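Local coordinates for protein oxidase (Sinorhizobium meliloti, PDB 4FFU) that may have monoamine oxidase activity, though it belongs to the MaoC-like family, whose hot-dog fold is shared with (R)-specific enoyl-CoA hydratases, at residues Y106-L111 with L159-I164; T125-A130 with V144-E149; I47-F52 with G78-H83; I119-R124 with N152-V157. All blocks are in the same frame, centred on the assembly; numbering follows the deposited sequence.

Interaction 1: Y106-L111 with L159-I164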
loop_
_atom_site.group_PDB
_atom_site.type_symbol
_atom_site.label_atom_id
_atom_site.label_comp_id
_atom_site.label_asym_id
_atom_site.label_seq_id
_atom_site.Cartn_x
_atom_site.Cartn_y
_atom_site.Cartn_z
ATOM N N TYR I 106 -16.942 8.878 20.380
ATOM C CA TYR I 106 -16.370 9.387 21.604
ATOM C C TYR I 106 -15.229 8.466 22.063
ATOM O O TYR I 106 -14.202 8.932 22.558
ATOM C CB TYR I 106 -17.478 9.468 22.669
ATOM C CG TYR I 106 -17.020 9.848 24.042
ATOM C CD1 TYR I 106 -16.835 11.192 24.402
ATOM C CD2 TYR I 106 -16.784 8.874 24.989
ATOM C CE1 TYR I 106 -16.425 11.528 25.686
ATOM C CE2 TYR I 106 -16.379 9.198 26.267
ATOM C CZ TYR I 106 -16.197 10.514 26.605
ATOM O OH TYR I 106 -15.791 10.776 27.887
ATOM N N GLY I 107 -15.410 7.166 21.862
ATOM C CA GLY I 107 -14.392 6.171 22.235
ATOM C C GLY I 107 -15.008 4.799 22.352
ATOM O O GLY I 107 -16.127 4.578 21.868
ATOM N N TYR I 108 -14.285 3.882 22.986
ATOM C CA TYR I 108 -14.747 2.499 23.149
ATOM C C TYR I 108 -14.478 2.063 24.581
ATOM O O TYR I 108 -13.460 2.454 25.174
ATOM C CB TYR I 108 -13.999 1.541 22.221
ATOM C CG TYR I 108 -14.335 1.687 20.747
ATOM C CD1 TYR I 108 -13.783 2.713 19.996
ATOM C CD2 TYR I 108 -15.191 0.768 20.112
ATOM C CE1 TYR I 108 -14.092 2.863 18.645
ATOM C CE2 TYR I 108 -15.492 0.899 18.767
ATOM C CZ TYR I 108 -14.938 1.941 18.044
ATOM O OH TYR I 108 -15.242 2.095 16.713
ATOM N N ASP I 109 -15.383 1.258 25.118
ATOM C CA ASP I 109 -15.176 0.603 26.412
ATOM C C ASP I 109 -15.034 -0.896 26.200
ATOM O O ASP I 109 -15.557 -1.444 25.215
ATOM C CB ASP I 109 -16.369 0.863 27.343
ATOM C CG ASP I 109 -16.311 2.210 28.041
ATOM O OD1 ASP I 109 -15.260 2.888 28.059
ATOM O OD2 ASP I 109 -17.356 2.587 28.617
ATOM N N ARG I 110 -14.316 -1.555 27.110
ATOM C CA ARG I 110 -14.273 -3.026 27.161
ATOM C C ARG I 110 -13.892 -3.684 25.838
ATOM O O ARG I 110 -14.544 -4.615 25.380
ATOM C CB ARG I 110 -15.603 -3.593 27.703
ATOM C CG ARG I 110 -15.695 -3.427 29.205
ATOM C CD ARG I 110 -17.104 -3.638 29.758
ATOM N NE ARG I 110 -17.397 -2.461 30.576
ATOM C CZ ARG I 110 -18.027 -1.378 30.116
ATOM N NH1 ARG I 110 -18.217 -0.327 30.906
ATOM N NH2 ARG I 110 -18.485 -1.351 28.866
ATOM N N LEU I 111 -12.841 -3.160 25.203
ATOM C CA LEU I 111 -12.272 -3.812 24.020
ATOM C C LEU I 111 -11.577 -5.101 24.502
ATOM O O LEU I 111 -10.668 -5.037 25.343
ATOM C CB LEU I 111 -11.261 -2.863 23.326
ATOM C CG LEU I 111 -10.383 -3.445 22.205
ATOM C CD1 LEU I 111 -11.180 -4.248 21.182
ATOM C CD2 LEU I 111 -9.548 -2.338 21.530
ATOM N N LEU I 159 -13.385 -10.747 18.734
ATOM C CA LEU I 159 -13.175 -9.452 19.375
ATOM C C LEU I 159 -14.532 -8.820 19.734
ATOM O O LEU I 159 -15.529 -8.961 19.005
ATOM C CB LEU I 159 -12.386 -8.540 18.390
ATOM C CG LEU I 159 -11.994 -7.153 18.890
ATOM C CD1 LEU I 159 -10.678 -6.728 18.202
ATOM C CD2 LEU I 159 -13.103 -6.121 18.648
ATOM N N ALA I 160 -14.570 -8.106 20.850
ATOM C CA ALA I 160 -15.773 -7.381 21.238
ATOM C C ALA I 160 -15.362 -6.034 21.776
ATOM O O ALA I 160 -14.265 -5.892 22.297
ATOM C CB ALA I 160 -16.535 -8.158 22.307
ATOM N N ALA I 161 -16.238 -5.047 21.634
ATOM C CA ALA I 161 -15.988 -3.709 22.168
ATOM C C ALA I 161 -17.304 -2.964 22.213
ATOM O O ALA I 161 -18.161 -3.195 21.365
ATOM C CB ALA I 161 -15.018 -2.952 21.282
ATOM N N ASP I 162 -17.431 -2.042 23.164
ATOM C CA ASP I 162 -18.596 -1.158 23.251
ATOM C C ASP I 162 -18.265 0.213 22.693
ATOM O O ASP I 162 -17.446 0.943 23.266
ATOM C CB ASP I 162 -19.051 -1.021 24.709
ATOM C CG ASP I 162 -19.583 -2.322 25.283
ATOM O OD1 ASP I 162 -20.001 -3.194 24.498
ATOM O OD2 ASP I 162 -19.542 -2.475 26.531
ATOM N N HIS I 163 -18.866 0.558 21.558
ATOM C CA HIS I 163 -18.592 1.835 20.899
ATOM C C HIS I 163 -19.529 2.897 21.466
ATOM O O HIS I 163 -20.762 2.734 21.454
ATOM C CB HIS I 163 -18.783 1.683 19.393
ATOM C CG HIS I 163 -18.346 2.869 18.599
ATOM N ND1 HIS I 163 -18.711 3.046 17.284
ATOM C CD2 HIS I 163 -17.547 3.916 18.917
ATOM C CE1 HIS I 163 -18.159 4.159 16.824
ATOM N NE2 HIS I 163 -17.449 4.704 17.796
ATOM N N ILE I 164 -18.940 3.968 21.986
ATOM C CA ILE I 164 -19.698 5.047 22.570
ATOM C C ILE I 164 -19.864 6.179 21.563
ATOM O O ILE I 164 -18.880 6.784 21.101
ATOM C CB ILE I 164 -19.029 5.624 23.846
ATOM C CG1 ILE I 164 -18.794 4.522 24.882
ATOM C CG2 ILE I 164 -19.903 6.727 24.427
ATOM C CD1 ILE I 164 -17.759 4.907 25.918
#
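Tyr108 leaves its backbone with CG next to N (chi1 -70°), whereas His163 carries CG opposite N (chi1 -172°), and these two settings lay one ring upon the other. The result is an offset stack with planes only 5° apart and centroids separated by 4.2 Å. The tyrosine is slipped so that its OH lies over the middle of the imidazole, while Tyr108 CZ approaches His163 CD2 at 3.4 Å. Gly107 O lies at the imidazole edge, 3.3 Å from His163 CD2, and His163 NE2 bonds to Ser105 OG. A leucine in place of Tyr108 would probably leave the imidazole without its stacking partner and freer to turn. On the other face, Arg110 NH2 meets Asp162 OD2 at 2.8 Å in a salt bridge whose hydrogen bond is weak, and Ile164 CD1 packs on the carboxylate of Asp109, itself paired with Arg112 of the second subunit. The antiparallel ladder contains a classic beta bulge, Tyr106 and Gly107 both facing Ile164: Tyr106 N bonds to Ile164 O and Ile164 N to Gly107 O, each at 2.9 Å. Strand 157-168 lies between 103-113 and 141-151, helix 84-93 packs against Tyr108, Leu111 and Leu159, and a strand of the second subunit continues the sheet beyond 103-113.

Interaction 2: T125-A130 with V144-E149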
loop_
_atom_site.group_PDB
_atom_site.type_symbol
_atom_site.label_atom_id
_atom_site.label_comp_id
_atom_site.label_asym_id
_atom_site.label_seq_id
_atom_site.Cartn_x
_atom_site.Cartn_y
_atom_site.Cartn_z
ATOM N N THR I 125 -18.820 -8.295 11.242
ATOM C CA THR I 125 -19.065 -7.579 12.499
ATOM C C THR I 125 -20.555 -7.457 12.745
ATOM O O THR I 125 -21.307 -7.068 11.854
ATOM C CB THR I 125 -18.418 -6.194 12.512
ATOM O OG1 THR I 125 -17.003 -6.359 12.301
ATOM C CG2 THR I 125 -18.635 -5.519 13.886
ATOM N N ARG I 126 -20.972 -7.835 13.954
ATOM C CA ARG I 126 -22.359 -7.643 14.371
ATOM C C ARG I 126 -22.427 -6.403 15.246
ATOM O O ARG I 126 -21.620 -6.248 16.174
ATOM C CB ARG I 126 -22.865 -8.867 15.162
ATOM C CG ARG I 126 -24.348 -8.776 15.531
ATOM C CD ARG I 126 -24.882 -10.138 15.961
ATOM N NE ARG I 126 -24.131 -10.578 17.132
ATOM C CZ ARG I 126 -23.750 -11.829 17.358
ATOM N NH1 ARG I 126 -24.047 -12.778 16.483
ATOM N NH2 ARG I 126 -23.055 -12.122 18.456
ATOM N N VAL I 127 -23.375 -5.511 14.962
ATOM C CA VAL I 127 -23.465 -4.273 15.739
ATOM C C VAL I 127 -24.851 -4.212 16.362
ATOM O O VAL I 127 -25.828 -4.293 15.640
ATOM C CB VAL I 127 -23.230 -3.018 14.867
ATOM C CG1 VAL I 127 -23.336 -1.770 15.726
ATOM C CG2 VAL I 127 -21.838 -3.066 14.230
ATOM N N THR I 128 -24.918 -4.105 17.693
ATOM C CA THR I 128 -26.200 -4.124 18.404
ATOM C C THR I 128 -26.325 -2.829 19.195
ATOM O O THR I 128 -25.384 -2.448 19.902
ATOM C CB THR I 128 -26.287 -5.320 19.390
ATOM O OG1 THR I 128 -26.074 -6.553 18.689
ATOM C CG2 THR I 128 -27.700 -5.389 20.083
ATOM N N ILE I 129 -27.474 -2.154 19.102
ATOM C CA ILE I 129 -27.705 -0.970 19.930
ATOM C C ILE I 129 -27.959 -1.475 21.346
ATOM O O ILE I 129 -28.913 -2.225 21.589
ATOM C CB ILE I 129 -28.874 -0.070 19.431
ATOM C CG1 ILE I 129 -28.725 0.301 17.947
ATOM C CG2 ILE I 129 -29.012 1.172 20.307
ATOM C CD1 ILE I 129 -27.424 0.949 17.548
ATOM N N ALA I 130 -27.081 -1.091 22.274
ATOM C CA ALA I 130 -27.092 -1.699 23.598
ATOM C C ALA I 130 -27.720 -0.825 24.653
ATOM O O ALA I 130 -28.459 -1.334 25.501
ATOM C CB ALA I 130 -25.693 -2.088 24.033
ATOM N N VAL I 144 -25.195 6.921 23.018
ATOM C CA VAL I 144 -25.654 5.604 22.551
ATOM C C VAL I 144 -24.460 4.644 22.565
ATOM O O VAL I 144 -23.399 4.966 22.036
ATOM C CB VAL I 144 -26.245 5.678 21.127
ATOM C CG1 VAL I 144 -26.704 4.302 20.654
ATOM C CG2 VAL I 144 -27.400 6.675 21.069
ATOM N N VAL I 145 -24.631 3.480 23.192
ATOM C CA VAL I 145 -23.594 2.445 23.139
ATOM C C VAL I 145 -23.960 1.414 22.070
ATOM O O VAL I 145 -25.027 0.793 22.133
ATOM C CB VAL I 145 -23.412 1.744 24.484
ATOM C CG1 VAL I 145 -22.418 0.579 24.353
ATOM C CG2 VAL I 145 -22.992 2.748 25.558
ATOM N N GLU I 146 -23.070 1.243 21.097
ATOM C CA GLU I 146 -23.174 0.157 20.115
ATOM C C GLU I 146 -22.178 -0.962 20.460
ATOM O O GLU I 146 -20.955 -0.775 20.395
ATOM C CB GLU I 146 -22.871 0.678 18.714
ATOM C CG GLU I 146 -23.861 1.719 18.219
ATOM C CD GLU I 146 -23.760 1.957 16.727
ATOM O OE1 GLU I 146 -22.636 1.987 16.180
ATOM O OE2 GLU I 146 -24.822 2.134 16.104
ATOM N N ARG I 147 -22.706 -2.128 20.802
ATOM C CA ARG I 147 -21.881 -3.287 21.072
ATOM C C ARG I 147 -21.405 -3.847 19.740
ATOM O O ARG I 147 -22.238 -4.155 18.876
ATOM C CB ARG I 147 -22.688 -4.338 21.829
ATOM C CG ARG I 147 -21.918 -5.632 22.054
ATOM C CD ARG I 147 -21.518 -5.762 23.511
ATOM N NE ARG I 147 -20.856 -7.039 23.813
ATOM C CZ ARG I 147 -19.615 -7.140 24.296
ATOM N NH1 ARG I 147 -18.895 -6.040 24.528
ATOM N NH2 ARG I 147 -19.106 -8.346 24.561
ATOM N N CYS I 148 -20.086 -3.976 19.561
ATOM C CA CYS I 148 -19.534 -4.504 18.319
ATOM C C CYS I 148 -18.937 -5.869 18.614
ATOM O O CYS I 148 -18.131 -6.004 19.523
ATOM C CB CYS I 148 -18.462 -3.575 17.743
ATOM S SG CYS I 148 -19.125 -1.944 17.299
ATOM N N GLU I 149 -19.339 -6.873 17.845
ATOM C CA GLU I 149 -18.788 -8.195 17.979
ATOM C C GLU I 149 -18.290 -8.656 16.635
ATOM O O GLU I 149 -19.091 -8.799 15.692
ATOM C CB GLU I 149 -19.848 -9.177 18.467
ATOM C CG GLU I 149 -20.364 -8.882 19.854
ATOM C CD GLU I 149 -21.540 -9.762 20.184
ATOM O OE1 GLU I 149 -22.653 -9.444 19.727
ATOM O OE2 GLU I 149 -21.344 -10.779 20.881
HETATM O O HOH W 1 -23.387 -7.016 18.761
#
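Arg126 runs alongside Glu149, and its atoms can be taken in order. CB rests 3.8 Å from Glu149 O, the carbonyl that also accepts the backbone N-H of Arg126. The chain then bends at its third torsion (chi3 61°), which brings the NE/NH2 edge of the guanidinium to the carboxylate. NE reaches Glu149 OE1 at 3.2 Å and NH2 reaches the same Glu149 OE1 at 3.0 Å; OE1 lies in the guanidinium plane, at its edge, while both nitrogens come from one face of the carboxylate, the two planes being 63° apart. A weaker bond goes from NH2 to OE2. A methionine here would probably leave the Glu149 carboxylate without its charged mate. The pair belongs to an antiparallel hairpin, strands 122-134 and 141-151, in which Arg126-Glu149 and Thr128-Arg147 are hydrogen-bonded pairs. Beside the salt bridge, water 1 lies 2.7 Å from Thr128 OG1 and 2.7 Å from Glu149 OE1, and it also bonds to Arg147 O at 3.1 Å. The opposite face carries Val127, Ile129, Glu146 and Cys148. There the Ile129 CD1 methyl presses on Glu146 OE2 at 3.2 Å, Val127 CG1 touches the same carboxylate, and Arg40 from strand 39-46 offers Glu146 a long, weak ion pair.

Interaction 3: I47-F52 with G78-H83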
loop_
_atom_site.group_PDB
_atom_site.type_symbol
_atom_site.label_atom_id
_atom_site.label_comp_id
_atom_site.label_asym_id
_atom_site.label_seq_id
_atom_site.Cartn_x
_atom_site.Cartn_y
_atom_site.Cartn_z
ATOM N N ILE I 47 -9.284 -12.421 6.061
ATOM C CA ILE I 47 -8.057 -11.784 6.523
ATOM C C ILE I 47 -6.914 -12.538 5.872
ATOM O O ILE I 47 -6.802 -13.741 6.050
ATOM C CB ILE I 47 -7.964 -11.809 8.064
ATOM C CG1 ILE I 47 -9.192 -11.071 8.675
ATOM C CG2 ILE I 47 -6.626 -11.221 8.512
ATOM C CD1 ILE I 47 -9.363 -9.633 8.178
ATOM N N THR I 48 -6.110 -11.825 5.079
ATOM C CA THR I 48 -5.127 -12.441 4.209
ATOM C C THR I 48 -3.733 -12.150 4.740
ATOM O O THR I 48 -3.540 -11.283 5.603
ATOM C CB THR I 48 -5.198 -11.896 2.738
ATOM O OG1 THR I 48 -4.879 -10.492 2.720
ATOM C CG2 THR I 48 -6.612 -12.100 2.157
ATOM N N GLU I 49 -2.756 -12.867 4.202
ATOM C CA GLU I 49 -1.355 -12.559 4.553
ATOM C C GLU I 49 -1.018 -11.116 4.153
ATOM O O GLU I 49 -0.233 -10.430 4.842
ATOM C CB GLU I 49 -0.433 -13.543 3.845
ATOM C CG GLU I 49 1.050 -13.379 4.126
ATOM C CD GLU I 49 1.865 -14.475 3.446
ATOM O OE1 GLU I 49 1.827 -14.557 2.212
ATOM O OE2 GLU I 49 2.534 -15.250 4.151
ATOM N N THR I 50 -1.644 -10.628 3.082
ATOM C CA THR I 50 -1.482 -9.198 2.671
ATOM C C THR I 50 -1.878 -8.249 3.784
ATOM O O THR I 50 -1.202 -7.262 4.075
ATOM C CB THR I 50 -2.345 -8.863 1.436
ATOM O OG1 THR I 50 -1.906 -9.683 0.347
ATOM C CG2 THR I 50 -2.144 -7.394 1.030
ATOM N N ASP I 51 -2.998 -8.547 4.413
ATOM C CA ASP I 51 -3.485 -7.700 5.514
ATOM C C ASP I 51 -2.508 -7.662 6.693
ATOM O O ASP I 51 -2.370 -6.606 7.356
ATOM C CB ASP I 51 -4.870 -8.201 5.949
ATOM C CG ASP I 51 -5.907 -8.039 4.867
ATOM O OD1 ASP I 51 -6.141 -6.893 4.423
ATOM O OD2 ASP I 51 -6.519 -9.069 4.452
ATOM N N PHE I 52 -1.854 -8.794 6.984
ATOM C CA PHE I 52 -0.820 -8.847 8.040
ATOM C C PHE I 52 0.338 -7.935 7.669
ATOM O O PHE I 52 0.790 -7.154 8.501
ATOM C CB PHE I 52 -0.252 -10.263 8.247
ATOM C CG PHE I 52 -1.091 -11.173 9.102
ATOM C CD1 PHE I 52 -2.449 -11.381 8.846
ATOM C CD2 PHE I 52 -0.478 -11.906 10.113
ATOM C CE1 PHE I 52 -3.179 -12.271 9.636
ATOM C CE2 PHE I 52 -1.187 -12.828 10.879
ATOM C CZ PHE I 52 -2.553 -13.007 10.647
ATOM N N GLY I 78 0.926 -22.636 16.651
ATOM C CA GLY I 78 1.800 -23.006 15.509
ATOM C C GLY I 78 1.736 -22.147 14.264
ATOM O O GLY I 78 2.334 -22.481 13.230
ATOM N N GLN I 79 1.028 -21.022 14.345
ATOM C CA GLN I 79 0.925 -20.145 13.189
ATOM C C GLN I 79 0.912 -18.673 13.562
ATOM O O GLN I 79 0.752 -18.304 14.736
ATOM C CB GLN I 79 -0.291 -20.487 12.338
ATOM C CG GLN I 79 -1.600 -20.370 13.073
ATOM C CD GLN I 79 -2.753 -20.767 12.183
ATOM O OE1 GLN I 79 -2.849 -20.328 11.031
ATOM N NE2 GLN I 79 -3.644 -21.569 12.714
ATOM N N ARG I 80 1.148 -17.833 12.559
ATOM C CA ARG I 80 1.158 -16.391 12.789
ATOM C C ARG I 80 -0.226 -15.928 13.233
ATOM O O ARG I 80 -1.235 -16.488 12.802
ATOM C CB ARG I 80 1.562 -15.648 11.518
ATOM C CG ARG I 80 3.052 -15.772 11.172
ATOM C CD ARG I 80 3.259 -15.293 9.744
ATOM N NE ARG I 80 2.860 -16.334 8.799
ATOM C CZ ARG I 80 2.794 -16.168 7.482
ATOM N NH1 ARG I 80 3.046 -14.961 6.942
ATOM N NH2 ARG I 80 2.476 -17.221 6.700
ATOM N N ILE I 81 -0.270 -14.921 14.101
ATOM C CA ILE I 81 -1.544 -14.390 14.585
ATOM C C ILE I 81 -1.663 -12.907 14.246
ATOM O O ILE I 81 -0.675 -12.174 14.267
ATOM C CB ILE I 81 -1.765 -14.636 16.105
ATOM C CG1 ILE I 81 -0.762 -13.857 16.949
ATOM C CG2 ILE I 81 -1.716 -16.144 16.416
ATOM C CD1 ILE I 81 -0.989 -13.884 18.462
ATOM N N ALA I 82 -2.871 -12.485 13.909
ATOM C CA ALA I 82 -3.117 -11.084 13.500
ATOM C C ALA I 82 -2.907 -10.158 14.662
ATOM O O ALA I 82 -3.184 -10.516 15.805
ATOM C CB ALA I 82 -4.554 -10.953 12.983
ATOM N N HIS I 83 -2.407 -8.951 14.382
ATOM C CA HIS I 83 -2.297 -7.913 15.415
ATOM C C HIS I 83 -3.686 -7.603 15.977
ATOM O O HIS I 83 -4.646 -7.512 15.210
ATOM C CB HIS I 83 -1.834 -6.603 14.773
ATOM C CG HIS I 83 -0.531 -6.666 14.049
ATOM N ND1 HIS I 83 -0.388 -7.234 12.802
ATOM C CD2 HIS I 83 0.664 -6.082 14.336
ATOM C CE1 HIS I 83 0.848 -7.058 12.377
ATOM N NE2 HIS I 83 1.509 -6.360 13.286
#
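Phe52 and the Ile81-Ala82 peptide make the close part of this contact. With CG beside the backbone N (chi1 -81°), the Phe52 ring reaches out from the helix until CZ is 3.3 Å from Ala82 N and CE2 is 3.4 Å from Ile81 C. The Ala82 methyl adds apolar contact, its CB 3.7 Å from Phe52 CZ, and Arg80 CB touches CE2 of the ring more distantly. Two ring atoms, CZ and CE2, thus bear on the backbone of the loop. The more exposed side is polar and rests on one oxygen. Glu49, extended, offers OE2 to the end of the Arg80 guanidinium, which grips it with NH1 at 2.9 Å and NH2 at 3.2 Å. NH1 meets the anti lone pair of OE2, while NH2 comes in on the same anti side, 26° out of the carboxylate plane, and the two flat groups are turned 52° apart. At the start of the same helix, Thr48 and Asp51 form a capping box, with Asp51 N bonded to Thr48 OG1 and Thr48 N to Asp51 OD2. Ile119 packs on Glu49, Phe52 and Arg80 alike; helix 69-72 lies against Arg80, and helix 84-93, with His83 at its N-cap position, meets Phe52 through Met86.

Interaction 4: I119-R124 with N152-V157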
loop_
_atom_site.group_PDB
_atom_site.type_symbol
_atom_site.label_atom_id
_atom_site.label_comp_id
_atom_site.label_asym_id
_atom_site.label_seq_id
_atom_site.Cartn_x
_atom_site.Cartn_y
_atom_site.Cartn_z
ATOM N N ILE I 119 -4.381 -16.194 9.360
ATOM C CA ILE I 119 -4.460 -16.018 7.898
ATOM C C ILE I 119 -5.496 -16.981 7.346
ATOM O O ILE I 119 -5.469 -18.184 7.667
ATOM C CB ILE I 119 -3.086 -16.249 7.241
ATOM C CG1 ILE I 119 -2.106 -15.115 7.651
ATOM C CG2 ILE I 119 -3.220 -16.398 5.718
ATOM C CD1 ILE I 119 -0.642 -15.404 7.308
ATOM N N GLY I 120 -6.432 -16.457 6.551
ATOM C CA GLY I 120 -7.471 -17.310 5.935
ATOM C C GLY I 120 -8.804 -17.300 6.654
ATOM O O GLY I 120 -9.792 -17.764 6.117
ATOM N N ASP I 121 -8.822 -16.807 7.886
ATOM C CA ASP I 121 -10.068 -16.601 8.628
ATOM C C ASP I 121 -10.884 -15.514 7.946
ATOM O O ASP I 121 -10.326 -14.555 7.379
ATOM C CB ASP I 121 -9.789 -16.203 10.095
ATOM C CG ASP I 121 -9.286 -17.391 10.967
ATOM O OD1 ASP I 121 -9.263 -18.548 10.491
ATOM O OD2 ASP I 121 -8.885 -17.138 12.135
ATOM N N THR I 122 -12.202 -15.635 8.034
ATOM C CA THR I 122 -13.091 -14.644 7.470
ATOM C C THR I 122 -13.887 -14.039 8.620
ATOM O O THR I 122 -14.407 -14.770 9.458
ATOM C CB THR I 122 -14.019 -15.289 6.413
ATOM O OG1 THR I 122 -13.210 -15.827 5.371
ATOM C CG2 THR I 122 -14.988 -14.245 5.802
ATOM N N ILE I 123 -13.935 -12.713 8.680
ATOM C CA ILE I 123 -14.653 -12.013 9.745
ATOM C C ILE I 123 -15.830 -11.169 9.266
ATOM O O ILE I 123 -15.829 -10.666 8.130
ATOM C CB ILE I 123 -13.728 -11.154 10.656
ATOM C CG1 ILE I 123 -13.000 -10.065 9.851
ATOM C CG2 ILE I 123 -12.763 -12.071 11.391
ATOM C CD1 ILE I 123 -12.331 -8.963 10.686
ATOM N N ARG I 124 -16.833 -11.051 10.138
ATOM C CA ARG I 124 -17.978 -10.151 9.944
ATOM C C ARG I 124 -18.186 -9.461 11.266
ATOM O O ARG I 124 -17.766 -9.966 12.311
ATOM C CB ARG I 124 -19.250 -10.946 9.631
ATOM C CG ARG I 124 -19.241 -11.674 8.300
ATOM C CD ARG I 124 -20.232 -12.831 8.343
ATOM N NE ARG I 124 -19.737 -13.903 9.219
ATOM C CZ ARG I 124 -20.481 -14.860 9.778
ATOM N NH1 ARG I 124 -21.799 -14.907 9.574
ATOM N NH2 ARG I 124 -19.900 -15.773 10.554
ATOM N N ASN I 152 -15.809 -14.894 13.550
ATOM C CA ASN I 152 -15.131 -15.586 12.451
ATOM C C ASN I 152 -16.047 -16.551 11.707
ATOM O O ASN I 152 -17.261 -16.548 11.921
ATOM C CB ASN I 152 -13.848 -16.295 12.925
ATOM C CG ASN I 152 -14.136 -17.422 13.908
ATOM O OD1 ASN I 152 -15.242 -17.952 13.946
ATOM N ND2 ASN I 152 -13.136 -17.791 14.701
ATOM N N GLN I 153 -15.455 -17.350 10.823
ATOM C CA GLN I 153 -16.207 -18.209 9.910
ATOM C C GLN I 153 -16.836 -19.391 10.638
ATOM O O GLN I 153 -17.670 -20.115 10.061
ATOM C CB GLN I 153 -15.314 -18.681 8.747
ATOM C CG GLN I 153 -14.221 -19.697 9.094
ATOM C CD GLN I 153 -12.920 -19.071 9.558
ATOM O OE1 GLN I 153 -12.856 -17.881 9.880
ATOM N NE2 GLN I 153 -11.858 -19.888 9.598
ATOM N N ARG I 154 -16.424 -19.601 11.887
ATOM C CA ARG I 154 -17.049 -20.657 12.725
ATOM C C ARG I 154 -18.133 -20.076 13.612
ATOM O O ARG I 154 -18.709 -20.782 14.446
ATOM C CB ARG I 154 -16.014 -21.361 13.591
ATOM C CG ARG I 154 -15.034 -22.233 12.833
ATOM C CD ARG I 154 -13.994 -22.847 13.770
ATOM N NE ARG I 154 -12.933 -21.914 14.164
ATOM C CZ ARG I 154 -11.881 -21.602 13.407
ATOM N NH1 ARG I 154 -11.735 -22.137 12.204
ATOM N NH2 ARG I 154 -10.969 -20.743 13.849
ATOM N N GLY I 155 -18.433 -18.799 13.432
ATOM C CA GLY I 155 -19.420 -18.131 14.282
ATOM C C GLY I 155 -18.904 -17.785 15.678
ATOM O O GLY I 155 -19.686 -17.458 16.580
ATOM N N GLU I 156 -17.588 -17.834 15.860
ATOM C CA GLU I 156 -16.994 -17.534 17.162
ATOM C C GLU I 156 -16.666 -16.050 17.291
ATOM O O GLU I 156 -16.127 -15.460 16.354
ATOM C CB GLU I 156 -15.724 -18.360 17.345
ATOM C CG GLU I 156 -15.960 -19.868 17.251
ATOM C CD GLU I 156 -14.670 -20.647 17.054
ATOM O OE1 GLU I 156 -13.666 -20.074 16.560
ATOM O OE2 GLU I 156 -14.659 -21.854 17.383
ATOM N N VAL I 157 -16.952 -15.462 18.454
ATOM C CA VAL I 157 -16.520 -14.073 18.708
ATOM C C VAL I 157 -15.001 -14.043 18.810
ATOM O O VAL I 157 -14.414 -14.785 19.605
ATOM C CB VAL I 157 -17.133 -13.494 20.004
ATOM C CG1 VAL I 157 -16.641 -12.060 20.235
ATOM C CG2 VAL I 157 -18.644 -13.471 19.900
HETATM O O HOH W 2 -10.500 -16.655 14.349
HETATM O O HOH W 3 -8.402 -19.875 12.968
#
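Gln153 reaches across to Asp121 and Thr122 with both ends of its amide, and these direct hydrogen bonds form the first group. NE2 donates to Asp121 OD1 at 3.1 Å, almost straight, though it arrives from above the carboxylate plane, and OE1 accepts from Thr122 N at 3.0 Å. The sharp turn at chi2 (-87°) folds the amide back toward the strand to make both bonds possible. Farther along, Arg124 NH2 bonds to Asn152 O at 3.1 Å; that carbonyl takes Gly155 N from its opposite face, closing the type I turn. A second group passes through water. Water 2 donates to Asp121 OD2 and accepts from Asn152 ND2, while water 3 links Asp121 OD2 to Arg154 NH2 in the same manner, so the carboxylate is tied to the turn at several points, with His118 N as a further donor to OD2. Charge forms the third group: Arg154 NH2 stands 4.4 Å from Asp121 OD1, beyond a salt bridge, whereas Arg154 NE binds Glu156 OE1 at 3.1 Å. Inside the loop Asn152 OD1 receives Arg154 N, an Asx turn, and also Glu156 N. The loop connects strands 141-151 and 157-168 and lies against the start of strand 122-134, whose other side meets strand 39-46; Asp68 and Glu70 of the third subunit pack on Thr122 and Gln153.

Interactions 1 and 2 are ladders of one antiparallel sheet, their centres about 9 Å apart, joined where strand 157-168 bonds to strand 141-151; interaction 1 is the more buried, its stack set against a helix, while interaction 2 has one buried face and one charged, watered face. Interactions 3 and 4 are partly buried and lie toward the periphery. Interaction 4 uses the first residues of strand 122-134, where the hairpin ladder of interaction 2 gives way to side-chain amides, carboxylates and waters. Interaction 3, its centre about 18 Å from that of the chain, joins a helix start to a loop by one ring and one salt bridge. It touches interaction 4 through Ile47 backbone bonds and Ile119, and both meet the third subunit.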